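Local coordinates for acetylene hydratase (Pelobacter acetylenicus, PDB 2E7Z), which catalyses the hydration of acetylene to acetaldehyde, a reaction without net redox change, using a tungsten-bis(molybdopterin guanine dinucleotide) cofactor and a [4Fe-4S] cluster, at residues K511-L514 with E515-Y519; M526-E529 with E530-K533; S606-Q609 with S610-Q614. All coordinates share one frame; numbering follows the deposited sequence.

Contact 1 (K511-L514 with E515-Y519); sequences KDRL and ELINY
The first turns of helix 513-520, preceded by Asp-512 at the N-cap, carry the bonds from Leu-516 N, Ile-517 N and Asn-518 N to Asp-512 O, Arg-513 O and Leu-514 O in turn, the middle pair, Ile-517 N to Arg-513 O, at 2.8 Å. The chi1 of Asp-512, 53°, tucks CG between the backbone N and the carbonyl carbon, which swings OD1 over the start of the helix to accept from Glu-515 N at 3.0 Å. Glu-515 replies one residue further back: its extended side chain reaches back to Lys-511, and OE1 takes a nearly straight bond from Lys-511 N at 2.9 Å, met from well above the carboxylate plane. The two carboxylates, 76° apart in plane, are joined by a water that donates to Asp-512 OD2 and to Glu-515 OE2, which probably eases the proximity of two like charges. The ammonium of Lys-511 leads elsewhere, with NZ 6.3 Å from Glu-515 OE1. On the inner face Arg-513 and Ile-517 lie alongside one another, CG to CD1 at 4.0 Å, while the guanidinium reaches on to Asp-457, its salt-bridge partner, and to Ser-114. Leu-514 crosses Asn-518 obliquely, its CG 4.1 Å from ND2. The amide oxygen OD1 of Asn-518 accepts from Trp-528 N, and with an alanine here the two helices would probably lose this polar tie, leaving the packing of Leu-514 and Ile-517 on Trp-528. Thus helix 513-520 is braced on one flank by helix 528-531, where Leu-514 and Ile-517 meet Trp-528, and elsewhere by loops that carry Arg-462 and Pro-463.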
ATOM      1  N   LYS A 511      -2.861  16.251  25.247  1.00 10.84           N
ATOM      2  CA  LYS A 511      -3.521  15.363  26.213  1.00 11.71           C
ATOM      3  C   LYS A 511      -4.454  14.346  25.568  1.00 10.70           C
ATOM      4  O   LYS A 511      -4.759  13.323  26.186  1.00 12.27           O
ATOM      5  CB  LYS A 511      -4.303  16.136  27.283  1.00 12.94           C
ATOM      6  CG  LYS A 511      -3.462  17.093  28.122  1.00 18.40           C
ATOM      7  CD  LYS A 511      -2.182  16.451  28.650  1.00 24.04           C
ATOM      8  CE  LYS A 511      -1.289  17.482  29.326  1.00 27.45           C
ATOM      9  NZ  LYS A 511       0.034  16.899  29.675  1.00 32.43           N
ATOM     10  N   ASP A 512      -4.912  14.628  24.345  1.00  9.11           N
ATOM     11  CA  ASP A 512      -5.788  13.724  23.618  1.00  9.43           C
ATOM     12  C   ASP A 512      -5.667  14.020  22.132  1.00  7.96           C
ATOM     13  O   ASP A 512      -4.963  14.945  21.710  1.00  8.34           O
ATOM     14  CB  ASP A 512      -7.247  13.819  24.097  1.00  9.75           C
ATOM     15  CG  ASP A 512      -7.797  15.243  24.101  1.00 11.29           C
ATOM     16  OD1 ASP A 512      -7.378  16.071  23.273  1.00 11.52           O
ATOM     17  OD2 ASP A 512      -8.663  15.532  24.962  1.00 16.66           O
ATOM     18  N   ARG A 513      -6.348  13.205  21.341  1.00  8.66           N
ATOM     19  CA  ARG A 513      -6.280  13.339  19.907  1.00  8.63           C
ATOM     20  C   ARG A 513      -6.751  14.717  19.451  1.00  8.96           C
ATOM     21  O   ARG A 513      -6.223  15.255  18.498  1.00  8.79           O
ATOM     22  CB  ARG A 513      -7.016  12.206  19.195  1.00  8.51           C
ATOM     23  CG  ARG A 513      -6.849  12.301  17.669  1.00  8.39           C
ATOM     24  CD  ARG A 513      -7.587  11.221  16.912  1.00  9.29           C
ATOM     25  NE  ARG A 513      -8.972  11.189  17.365  1.00  9.39           N
ATOM     26  CZ  ARG A 513      -9.830  10.187  17.195  1.00  8.45           C
ATOM     27  NH1 ARG A 513      -9.498   9.141  16.442  1.00  8.69           N
ATOM     28  NH2 ARG A 513     -11.044  10.219  17.781  1.00 10.06           N
ATOM     29  N   LEU A 514      -7.727  15.299  20.128  1.00  8.37           N
ATOM     30  CA  LEU A 514      -8.209  16.603  19.690  1.00  9.41           C
ATOM     31  C   LEU A 514      -7.117  17.654  19.848  1.00  8.85           C
ATOM     32  O   LEU A 514      -6.926  18.513  18.976  1.00  8.63           O
ATOM     33  CB  LEU A 514      -9.478  17.002  20.443  1.00  9.95           C
ATOM     34  CG  LEU A 514     -10.051  18.381  20.111  1.00 12.03           C
ATOM     35  CD1 LEU A 514     -10.351  18.535  18.619  1.00 13.80           C
ATOM     36  CD2 LEU A 514     -11.291  18.611  20.966  1.00 13.28           C
ATOM     37  N   GLU A 515      -6.378  17.598  20.946  1.00  8.80           N
ATOM     38  CA  GLU A 515      -5.279  18.562  21.083  1.00  8.95           C
ATOM     39  C   GLU A 515      -4.208  18.366  20.014  1.00  8.56           C
ATOM     40  O   GLU A 515      -3.605  19.326  19.517  1.00  9.06           O
ATOM     41  CB  GLU A 515      -4.654  18.478  22.479  1.00 10.32           C
ATOM     42  CG  GLU A 515      -5.522  19.054  23.583  1.00 12.71           C
ATOM     43  CD  GLU A 515      -4.802  19.226  24.923  1.00 13.36           C
ATOM     44  OE1 GLU A 515      -3.570  19.042  25.025  1.00 13.69           O
ATOM     45  OE2 GLU A 515      -5.528  19.540  25.884  1.00 20.58           O
ATOM     46  N   LEU A 516      -3.946  17.114  19.671  1.00  7.47           N
ATOM     47  CA  LEU A 516      -2.988  16.787  18.628  1.00  7.99           C
ATOM     48  C   LEU A 516      -3.473  17.255  17.249  1.00  7.64           C
ATOM     49  O   LEU A 516      -2.680  17.833  16.481  1.00  8.16           O
ATOM     50  CB  LEU A 516      -2.732  15.281  18.663  1.00  8.15           C
ATOM     51  CG  LEU A 516      -1.821  14.723  17.554  1.00  6.71           C
ATOM     52  CD1 LEU A 516      -0.433  15.402  17.576  1.00  8.46           C
ATOM     53  CD2 LEU A 516      -1.669  13.226  17.766  1.00  8.28           C
ATOM     54  N   ILE A 517      -4.762  17.053  16.959  1.00  7.59           N
ATOM     55  CA  ILE A 517      -5.371  17.641  15.759  1.00  7.91           C
ATOM     56  C   ILE A 517      -5.166  19.168  15.732  1.00  8.23           C
ATOM     57  O   ILE A 517      -4.730  19.731  14.729  1.00  8.91           O
ATOM     58  CB  ILE A 517      -6.879  17.252  15.637  1.00  7.98           C
ATOM     59  CG1 ILE A 517      -7.028  15.779  15.216  1.00  8.58           C
ATOM     60  CG2 ILE A 517      -7.570  18.192  14.658  1.00 10.60           C
ATOM     61  CD1 ILE A 517      -8.465  15.210  15.400  1.00  9.61           C
ATOM     62  N   ASN A 518      -5.446  19.832  16.838  1.00  8.23           N
ATOM     63  CA  ASN A 518      -5.310  21.282  16.863  1.00  8.85           C
ATOM     64  C   ASN A 518      -3.872  21.694  16.669  1.00  8.86           C
ATOM     65  O   ASN A 518      -3.617  22.751  16.089  1.00  9.94           O
ATOM     66  CB  ASN A 518      -5.897  21.843  18.160  1.00  9.17           C
ATOM     67  CG  ASN A 518      -7.396  21.903  18.116  1.00 10.94           C
ATOM     68  OD1 ASN A 518      -7.975  22.048  17.050  1.00 11.51           O
ATOM     69  ND2 ASN A 518      -8.033  21.794  19.278  1.00 13.01           N
ATOM     70  N   TYR A 519      -2.938  20.863  17.124  1.00  8.91           N
ATOM     71  CA  TYR A 519      -1.517  21.132  16.854  1.00  9.51           C
ATOM     72  C   TYR A 519      -1.175  20.974  15.362  1.00  8.97           C
ATOM     73  O   TYR A 519      -0.517  21.833  14.769  1.00  9.42           O
ATOM     74  CB  TYR A 519      -0.616  20.236  17.717  1.00  9.76           C
ATOM     75  CG  TYR A 519       0.870  20.485  17.448  1.00 10.29           C
ATOM     76  CD1 TYR A 519       1.471  21.706  17.748  1.00 11.30           C
ATOM     77  CD2 TYR A 519       1.663  19.493  16.859  1.00 11.30           C
ATOM     78  CE1 TYR A 519       2.814  21.923  17.459  1.00 11.93           C
ATOM     79  CE2 TYR A 519       3.010  19.697  16.591  1.00 11.58           C
ATOM     80  CZ  TYR A 519       3.571  20.911  16.896  1.00 11.62           C
ATOM     81  OH  TYR A 519       4.907  21.113  16.606  1.00 13.68           O
TER
HETATM   82  O   HOH W   1      -7.965  18.054  26.810  1.00 33.86           O

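Contact 2 (M526-E529 with E530-K533); sequences MEWE and EYQK
Glu-530 is the first residue of the second segment to meet the first, and it crosses Met-526 at about a right angle, the methionine CG lying 3.5 Å from OE1. The same oxygen accepts a hydrogen bond from a water that also accepts from Glu-527 N, a water-mediated tie between Glu-530 and the backbone of the residue at the N-cap position. Tyr-531 follows, its N bonded to Glu-527 O, its ring flanked by two side chains: the methyl CE of Met-526 approaches CD1 at 3.8 Å, and Trp-528 CZ3 stands at the ring edge, 4.0 Å from CD2. The sulfur of Met-526 lies obliquely to this ring, a Met-aromatic contact.

Gln-532 grips the turn twice. Trp-528 O accepts both Gln-532 N and, at 3.1 Å, Gln-532 NE2, the two donors coming from opposite faces of the carbonyl plane. Gln-532 CB sits 3.5 Å from the centroid of the six-membered indole ring in a CH-pi contact; beyond it a chi1 of 70° brings NE2 over the same face, near the pyrrole rim. A water bridges Trp-528 NE1 and Gln-532 OE1, which also accepts from Gln-479. Last, Lys-533 passes its CE 3.5 Å from Glu-529 O. The whole is a short helical turn with Glu-527 at its N-cap position, its side chains paired three to five residues apart; it packs Trp-528 against helix 513-520, buries Tyr-531, and leaves the glutamates and lysine at the surface.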
ATOM      1  N   MET A 526      -6.679  28.231  13.227  1.00 13.35           N
ATOM      2  CA  MET A 526      -7.990  27.658  13.539  1.00 12.86           C
ATOM      3  C   MET A 526      -7.876  26.475  14.476  1.00 12.19           C
ATOM      4  O   MET A 526      -6.883  25.736  14.441  1.00 13.11           O
ATOM      5  CB  MET A 526      -8.711  27.180  12.271  1.00 12.14           C
ATOM      6  CG  MET A 526      -9.089  28.303  11.295  1.00 15.71           C
ATOM      7  SD  MET A 526      -9.995  27.638   9.892  1.00 17.37           S
ATOM      8  CE  MET A 526      -8.669  27.436   8.709  1.00 15.27           C
ATOM      9  N   GLU A 527      -8.920  26.263  15.279  1.00 11.64           N
ATOM     10  CA  GLU A 527      -9.071  25.000  15.982  1.00 12.03           C
ATOM     11  C   GLU A 527     -10.072  24.136  15.204  1.00 10.85           C
ATOM     12  O   GLU A 527     -10.707  24.612  14.252  1.00 10.74           O
ATOM     13  CB  GLU A 527      -9.542  25.214  17.421  1.00 13.62           C
ATOM     14  CG  GLU A 527      -8.444  25.791  18.315  1.00 16.35           C
ATOM     15  CD  GLU A 527      -8.840  25.967  19.776  1.00 20.72           C
ATOM     16  OE1 GLU A 527      -9.966  25.586  20.190  1.00 24.54           O
ATOM     17  OE2 GLU A 527      -7.992  26.515  20.515  1.00 26.39           O
ATOM     18  N   TRP A 528     -10.247  22.887  15.628  1.00  9.93           N
ATOM     19  CA  TRP A 528     -11.014  21.915  14.860  1.00 10.05           C
ATOM     20  C   TRP A 528     -12.486  22.305  14.622  1.00 10.35           C
ATOM     21  O   TRP A 528     -13.036  22.055  13.540  1.00 10.53           O
ATOM     22  CB  TRP A 528     -10.876  20.539  15.518  1.00 10.75           C
ATOM     23  CG  TRP A 528     -11.754  19.484  14.926  1.00 10.74           C
ATOM     24  CD1 TRP A 528     -12.769  18.828  15.567  1.00  9.19           C
ATOM     25  CD2 TRP A 528     -11.725  18.970  13.576  1.00 10.36           C
ATOM     26  NE1 TRP A 528     -13.362  17.921  14.708  1.00 10.40           N
ATOM     27  CE2 TRP A 528     -12.753  18.008  13.480  1.00  9.56           C
ATOM     28  CE3 TRP A 528     -10.931  19.244  12.441  1.00 10.01           C
ATOM     29  CZ2 TRP A 528     -13.008  17.296  12.301  1.00 10.34           C
ATOM     30  CZ3 TRP A 528     -11.188  18.536  11.268  1.00 10.45           C
ATOM     31  CH2 TRP A 528     -12.221  17.562  11.219  1.00 10.29           C
ATOM     32  N   GLU A 529     -13.130  22.933  15.603  1.00 11.82           N
ATOM     33  CA  GLU A 529     -14.526  23.316  15.415  1.00 12.42           C
ATOM     34  C   GLU A 529     -14.717  24.169  14.170  1.00 12.46           C
ATOM     35  O   GLU A 529     -15.653  23.964  13.401  1.00 12.31           O
ATOM     36  CB  GLU A 529     -15.077  24.029  16.660  1.00 13.73           C
ATOM     37  CG  GLU A 529     -16.430  24.637  16.414  1.00 19.71           C
ATOM     38  CD  GLU A 529     -17.182  25.014  17.675  1.00 26.92           C
ATOM     39  OE1 GLU A 529     -16.614  24.924  18.788  1.00 30.78           O
ATOM     40  OE2 GLU A 529     -18.361  25.404  17.537  1.00 30.88           O
ATOM     41  N   GLU A 530     -13.806  25.120  13.957  1.00 11.84           N
ATOM     42  CA  GLU A 530     -13.872  25.974  12.783  1.00 11.77           C
ATOM     43  C   GLU A 530     -13.303  25.285  11.527  1.00 12.06           C
ATOM     44  O   GLU A 530     -13.896  25.355  10.446  1.00 11.91           O
ATOM     45  CB  GLU A 530     -13.108  27.265  13.059  1.00 13.78           C
ATOM     46  CG  GLU A 530     -13.138  28.270  11.915  1.00 16.27           C
ATOM     47  CD  GLU A 530     -12.371  29.574  12.207  1.00 19.85           C
ATOM     48  OE1 GLU A 530     -11.688  29.698  13.265  1.00 21.78           O
ATOM     49  OE2 GLU A 530     -12.466  30.496  11.364  1.00 24.87           O
ATOM     50  N   TYR A 531     -12.198  24.575  11.701  1.00 10.72           N
ATOM     51  CA  TYR A 531     -11.493  23.965  10.588  1.00 10.90           C
ATOM     52  C   TYR A 531     -12.372  22.996   9.820  1.00 10.37           C
ATOM     53  O   TYR A 531     -12.302  22.955   8.602  1.00 10.61           O
ATOM     54  CB  TYR A 531     -10.266  23.228  11.106  1.00 10.87           C
ATOM     55  CG  TYR A 531      -9.266  22.866  10.041  1.00  9.12           C
ATOM     56  CD1 TYR A 531      -8.331  23.800   9.588  1.00 10.29           C
ATOM     57  CD2 TYR A 531      -9.210  21.577   9.517  1.00  9.80           C
ATOM     58  CE1 TYR A 531      -7.384  23.474   8.629  1.00 11.81           C
ATOM     59  CE2 TYR A 531      -8.270  21.234   8.561  1.00  9.50           C
ATOM     60  CZ  TYR A 531      -7.359  22.187   8.111  1.00 10.13           C
ATOM     61  OH  TYR A 531      -6.399  21.867   7.166  1.00 11.24           O
ATOM     62  N   GLN A 532     -13.189  22.214  10.533  1.00 10.24           N
ATOM     63  CA  GLN A 532     -13.951  21.134   9.893  1.00 11.21           C
ATOM     64  C   GLN A 532     -15.080  21.654   9.029  1.00 12.20           C
ATOM     65  O   GLN A 532     -15.697  20.872   8.304  1.00 13.57           O
ATOM     66  CB  GLN A 532     -14.539  20.212  10.952  1.00 11.30           C
ATOM     67  CG  GLN A 532     -15.671  20.865  11.748  1.00 12.73           C
ATOM     68  CD  GLN A 532     -16.098  20.006  12.885  1.00 12.70           C
ATOM     69  OE1 GLN A 532     -17.020  19.181  12.761  1.00 14.75           O
ATOM     70  NE2 GLN A 532     -15.383  20.145  14.000  1.00 13.58           N
ATOM     71  N   LYS A 533     -15.348  22.959   9.106  1.00 12.18           N
ATOM     72  CA  LYS A 533     -16.468  23.537   8.379  1.00 13.27           C
ATOM     73  C   LYS A 533     -16.213  23.632   6.876  1.00 13.77           C
ATOM     74  O   LYS A 533     -17.155  23.775   6.103  1.00 16.10           O
ATOM     75  CB  LYS A 533     -16.883  24.884   8.980  1.00 13.80           C
ATOM     76  CG  LYS A 533     -17.477  24.743  10.387  1.00 15.02           C
ATOM     77  CD  LYS A 533     -17.800  26.110  10.982  1.00 18.04           C
ATOM     78  CE  LYS A 533     -18.387  25.959  12.375  1.00 21.68           C
ATOM     79  NZ  LYS A 533     -18.795  27.271  12.963  1.00 24.24           N
TER
HETATM   80  O   HOH W   2     -10.986  28.342  15.465  1.00 15.41           O
HETATM   81  O   HOH W   3     -16.148  16.429  14.149  1.00 15.79           O

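Contact 3 (S606-Q609 with S610-Q614); sequences SNFQ and SCYHQ. With MGD (2-amino-5,6-dimercapto-7-methyl-3,7,8a,9-tetrahydro-8-oxa-1,3,9,10-tetraaza-anthracen-4-one guanosine dinucleotide), chain E.
Phe-608 and Cys-611 pair as the ends of a tight turn: Cys-611 N donates to Phe-608 O at 2.8 Å, and Phe-608 N returns a weak bond to Cys-611 O. The phenyl ring meets the thiol obliquely, CD2 4.2 Å from SG, a sulfur-aromatic contact. Tyr-612 also packs on Phe-608, its CE2 3.6 Å from the phenylalanine CB, with Cys-611 CB over the centre of the phenol face and the hydroxyl held by Ser-8 O. At the edge of this ring lies Ser-606 O, buried and without a polar partner.

Gln-609, third in the group, takes the first corner of the turn. Its chi1 of -53° sets CG over the centre of the Phe-608 ring, and the bend at chi2 then sends the amide to lie beside the pterin, OE1 3.2 Å from MGD N15. A water joins Gln-609 O to His-613 NE2.

The next corner binds the cofactor: Ser-610 N and Ser-610 OG both donate to MGD O2B, at 2.9 and 2.6 Å, so a pyrophosphate oxygen is held by two bonds, while Asn-415 ND2 bonds the same hydroxyl. Asn-607 O and Gln-609 N bond the second MGD. This type II' beta turn, Phe-608 to Cys-611, belongs to the molybdopterin dinucleotide-binding domain and contacts both molybdopterin guanine dinucleotides of the tungsten cofactor.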
ATOM      1  N   SER A 606     -16.911  -6.219  -2.416  1.00 15.10           N
ATOM      2  CA  SER A 606     -17.528  -6.244  -1.087  1.00 15.01           C
ATOM      3  C   SER A 606     -16.561  -6.308   0.091  1.00 14.23           C
ATOM      4  O   SER A 606     -16.999  -6.245   1.246  1.00 15.49           O
ATOM      5  CB  SER A 606     -18.514  -7.415  -0.975  1.00 15.76           C
ATOM      6  OG  SER A 606     -17.896  -8.639  -1.375  1.00 17.93           O
ATOM      7  N   ASN A 607     -15.260  -6.433  -0.178  1.00 14.02           N
ATOM      8  CA  ASN A 607     -14.276  -6.505   0.910  1.00 12.95           C
ATOM      9  C   ASN A 607     -13.109  -5.598   0.628  1.00 12.86           C
ATOM     10  O   ASN A 607     -12.903  -5.184  -0.511  1.00 13.14           O
ATOM     11  CB  ASN A 607     -13.841  -7.957   1.194  1.00 13.65           C
ATOM     12  CG  ASN A 607     -13.337  -8.678  -0.041  1.00 14.66           C
ATOM     13  OD1 ASN A 607     -12.305  -8.308  -0.605  1.00 16.95           O
ATOM     14  ND2 ASN A 607     -14.083  -9.718  -0.478  1.00 16.78           N
ATOM     15  N   PHE A 608     -12.363  -5.263   1.677  1.00 12.49           N
ATOM     16  CA  PHE A 608     -11.167  -4.452   1.495  1.00 11.60           C
ATOM     17  C   PHE A 608     -10.033  -5.225   2.134  1.00 10.74           C
ATOM     18  O   PHE A 608     -10.031  -5.399   3.338  1.00 10.15           O
ATOM     19  CB  PHE A 608     -11.300  -3.049   2.131  1.00 11.02           C
ATOM     20  CG  PHE A 608     -10.003  -2.282   2.168  1.00 11.76           C
ATOM     21  CD1 PHE A 608      -9.383  -1.851   0.993  1.00 10.78           C
ATOM     22  CD2 PHE A 608      -9.385  -2.013   3.389  1.00 12.04           C
ATOM     23  CE1 PHE A 608      -8.169  -1.141   1.031  1.00 11.45           C
ATOM     24  CE2 PHE A 608      -8.166  -1.310   3.432  1.00 11.88           C
ATOM     25  CZ  PHE A 608      -7.564  -0.889   2.251  1.00 10.91           C
ATOM     26  N   GLN A 609      -9.084  -5.710   1.335  1.00 10.77           N
ATOM     27  CA  GLN A 609      -7.981  -6.496   1.885  1.00 10.49           C
ATOM     28  C   GLN A 609      -8.552  -7.637   2.707  1.00 10.64           C
ATOM     29  O   GLN A 609      -9.391  -8.345   2.175  1.00 11.32           O
ATOM     30  CB  GLN A 609      -6.994  -5.612   2.677  1.00 10.30           C
ATOM     31  CG  GLN A 609      -6.505  -4.409   1.859  1.00 12.00           C
ATOM     32  CD  GLN A 609      -5.537  -4.791   0.745  1.00 12.50           C
ATOM     33  OE1 GLN A 609      -4.919  -5.849   0.768  1.00 14.27           O
ATOM     34  NE2 GLN A 609      -5.382  -3.904  -0.217  1.00 14.73           N
ATOM     35  N   SER A 610      -8.171  -7.819   3.972  1.00  9.95           N
ATOM     36  CA  SER A 610      -8.751  -8.893   4.778  1.00  9.70           C
ATOM     37  C   SER A 610      -9.981  -8.483   5.577  1.00 10.09           C
ATOM     38  O   SER A 610     -10.376  -9.228   6.467  1.00 10.18           O
ATOM     39  CB  SER A 610      -7.688  -9.506   5.699  1.00 10.59           C
ATOM     40  OG  SER A 610      -7.397  -8.659   6.812  1.00  8.70           O
ATOM     41  N   CYS A 611     -10.542  -7.313   5.258  1.00 10.08           N
ATOM     42  CA  CYS A 611     -11.613  -6.707   6.065  1.00 10.91           C
ATOM     43  C   CYS A 611     -12.990  -7.022   5.518  1.00 11.68           C
ATOM     44  O   CYS A 611     -13.195  -7.143   4.306  1.00 12.18           O
ATOM     45  CB  CYS A 611     -11.494  -5.188   6.096  1.00 11.27           C
ATOM     46  SG  CYS A 611      -9.855  -4.577   6.632  1.00 11.00           S
ATOM     47  N   TYR A 612     -13.944  -7.052   6.445  1.00 11.50           N
ATOM     48  CA  TYR A 612     -15.401  -7.164   6.184  1.00 11.70           C
ATOM     49  C   TYR A 612     -15.836  -8.577   5.816  1.00 12.69           C
ATOM     50  O   TYR A 612     -16.913  -8.772   5.216  1.00 13.18           O
ATOM     51  CB  TYR A 612     -15.956  -6.118   5.170  1.00 12.25           C
ATOM     52  CG  TYR A 612     -15.278  -4.792   5.278  1.00 12.06           C
ATOM     53  CD1 TYR A 612     -14.952  -4.257   6.530  1.00 11.55           C
ATOM     54  CD2 TYR A 612     -14.906  -4.097   4.129  1.00 12.82           C
ATOM     55  CE1 TYR A 612     -14.256  -3.038   6.624  1.00 11.38           C
ATOM     56  CE2 TYR A 612     -14.228  -2.902   4.202  1.00 13.33           C
ATOM     57  CZ  TYR A 612     -13.879  -2.381   5.451  1.00 13.02           C
ATOM     58  OH  TYR A 612     -13.156  -1.205   5.518  1.00 13.27           O
ATOM     59  N   HIS A 613     -15.039  -9.576   6.199  1.00 12.39           N
ATOM     60  CA  HIS A 613     -15.483 -10.976   6.055  1.00 12.41           C
ATOM     61  C   HIS A 613     -16.394 -11.465   7.196  1.00 13.36           C
ATOM     62  O   HIS A 613     -16.868 -12.604   7.158  1.00 13.89           O
ATOM     63  CB  HIS A 613     -14.271 -11.910   5.881  1.00 12.80           C
ATOM     64  CG  HIS A 613     -13.434 -11.607   4.679  1.00 12.63           C
ATOM     65  ND1 HIS A 613     -13.977 -11.466   3.415  1.00 15.41           N
ATOM     66  CD2 HIS A 613     -12.091 -11.482   4.531  1.00 12.91           C
ATOM     67  CE1 HIS A 613     -13.005 -11.217   2.553  1.00 14.64           C
ATOM     68  NE2 HIS A 613     -11.854 -11.240   3.200  1.00 13.07           N
ATOM     69  N   GLN A 614     -16.602 -10.644   8.229  1.00 13.23           N
ATOM     70  CA  GLN A 614     -17.525 -11.004   9.318  1.00 13.77           C
ATOM     71  C   GLN A 614     -18.921 -11.301   8.727  1.00 14.84           C
ATOM     72  O   GLN A 614     -19.284 -10.691   7.713  1.00 14.10           O
ATOM     73  CB  GLN A 614     -17.603  -9.857  10.329  1.00 12.92           C
ATOM     74  CG  GLN A 614     -16.442  -9.838  11.310  1.00 12.95           C
ATOM     75  CD  GLN A 614     -15.139  -9.301  10.680  1.00 13.06           C
ATOM     76  OE1 GLN A 614     -15.159  -8.507   9.712  1.00 12.78           O
ATOM     77  NE2 GLN A 614     -14.004  -9.726  11.236  1.00 12.12           N
TER
HETATM   78  PB  MGD E 801      -5.152  -5.867   6.229  1.00  8.87           P
HETATM   79  O1B MGD E 801      -3.917  -6.731   6.156  1.00  9.55           O
HETATM   80  O2B MGD E 801      -6.472  -6.425   5.843  1.00  9.31           O
HETATM   81  O3B MGD E 801      -4.983  -4.532   5.356  1.00  8.26           O
HETATM   82  O3A MGD E 801      -2.864  -3.751   4.256  1.00  9.36           O
HETATM   83  PA  MGD E 801      -3.906  -3.341   5.417  1.00  8.69           P
HETATM   84  O1A MGD E 801      -4.681  -2.107   5.063  1.00  8.74           O
HETATM   85  O2A MGD E 801      -3.121  -3.392   6.693  1.00  7.94           O
HETATM   86  O5' MGD E 801      -5.224  -5.338   7.751  1.00  8.04           O
HETATM   87  C5' MGD E 801      -6.011  -4.197   8.048  1.00  8.87           C
HETATM   88  C4' MGD E 801      -6.522  -4.392   9.462  1.00  6.98           C
HETATM   89  O4' MGD E 801      -7.056  -3.132   9.896  1.00  7.65           O
HETATM   90  C3' MGD E 801      -7.706  -5.347   9.561  1.00  7.56           C
HETATM   91  O3' MGD E 801      -7.387  -6.388  10.501  1.00  8.76           O
HETATM   92  C2' MGD E 801      -8.912  -4.503  10.027  1.00  7.85           C
HETATM   93  O2' MGD E 801      -9.848  -5.155  10.907  1.00  9.39           O
HETATM   94  C1' MGD E 801      -8.211  -3.374  10.733  1.00  7.69           C
HETATM   95  N9  MGD E 801      -8.915  -2.082  10.762  1.00  7.75           N
HETATM   96  C8  MGD E 801      -9.649  -1.516   9.773  1.00  8.18           C
HETATM   97  N7  MGD E 801     -10.053  -0.284  10.123  1.00  8.46           N
HETATM   98  C5  MGD E 801      -9.506  -0.026  11.331  1.00  7.74           C
HETATM   99  C6  MGD E 801      -9.508   1.075  12.279  1.00  7.81           C
HETATM  100  O6  MGD E 801     -10.121   2.136  12.039  1.00  7.80           O
HETATM  101  N1  MGD E 801      -8.785   0.897  13.398  1.00  7.29           N
HETATM  102  C2  MGD E 801      -8.162  -0.225  13.740  1.00  7.44           C
HETATM  103  N2  MGD E 801      -7.465  -0.265  14.913  1.00  7.98           N
HETATM  104  N3  MGD E 801      -8.124  -1.275  12.925  1.00  7.44           N
HETATM  105  C4  MGD E 801      -8.765  -1.204  11.740  1.00  7.54           C
HETATM  106  C10 MGD E 801      -3.167  -3.351   2.919  1.00 10.88           C
HETATM  107  C11 MGD E 801      -1.895  -3.523   2.116  1.00 10.61           C
HETATM  108  O11 MGD E 801      -1.659  -4.929   2.066  1.00  8.62           O
HETATM  109  C12 MGD E 801      -2.075  -2.955   0.730  1.00 11.01           C
HETATM  110  S12 MGD E 801      -2.623  -1.341   0.582  1.00 13.53           S
HETATM  111  C13 MGD E 801      -1.756  -3.674  -0.359  1.00 11.18           C
HETATM  112  S13 MGD E 801      -2.063  -3.115  -1.938  1.00 14.62           S
HETATM  113  C14 MGD E 801      -1.128  -5.031  -0.281  1.00 10.51           C
HETATM  114  N15 MGD E 801      -2.040  -6.085  -0.698  1.00 10.42           N
HETATM  115  C16 MGD E 801      -1.543  -7.344  -0.532  1.00 10.39           C
HETATM  116  C17 MGD E 801      -1.868  -8.483  -1.401  1.00 10.57           C
HETATM  117  O17 MGD E 801      -2.636  -8.337  -2.378  1.00 11.93           O
HETATM  118  N18 MGD E 801      -1.302  -9.673  -1.113  1.00 10.82           N
HETATM  119  C19 MGD E 801      -0.455  -9.863  -0.070  1.00  9.48           C
HETATM  120  N19 MGD E 801       0.073 -11.081   0.171  1.00 10.76           N
HETATM  121  N20 MGD E 801      -0.141  -8.871   0.774  1.00  9.83           N
HETATM  122  C21 MGD E 801      -0.626  -7.638   0.585  1.00 10.49           C
HETATM  123  N22 MGD E 801      -0.274  -6.656   1.418  1.00  9.47           N
HETATM  124  C23 MGD E 801      -0.625  -5.277   1.151  1.00 10.39           C
HETATM  125  O   HOH W   4     -10.303 -10.590   0.943  1.00 15.20           O

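Overall arrangement
Contacts 1 and 2 come in series along the chain and are close neighbours, their centres 12 Å apart: helices 513-520 and 528-531 follow each other and touch. Both lie near the periphery, 27 and 30 Å from the centre of the chain. Contact 3 comes later, in the loop between strand 596-600 and helix 617-621, buried deep beside the tungsten cofactor; its centre is 31 Å from that of contact 1 and 33 Å from that of contact 2, with no touch. Of the outer pair, contact 1 comes near the cofactor site, through Arg-513 beside Asp-457 and Arg-462, whereas contact 3 binds the cofactor directly.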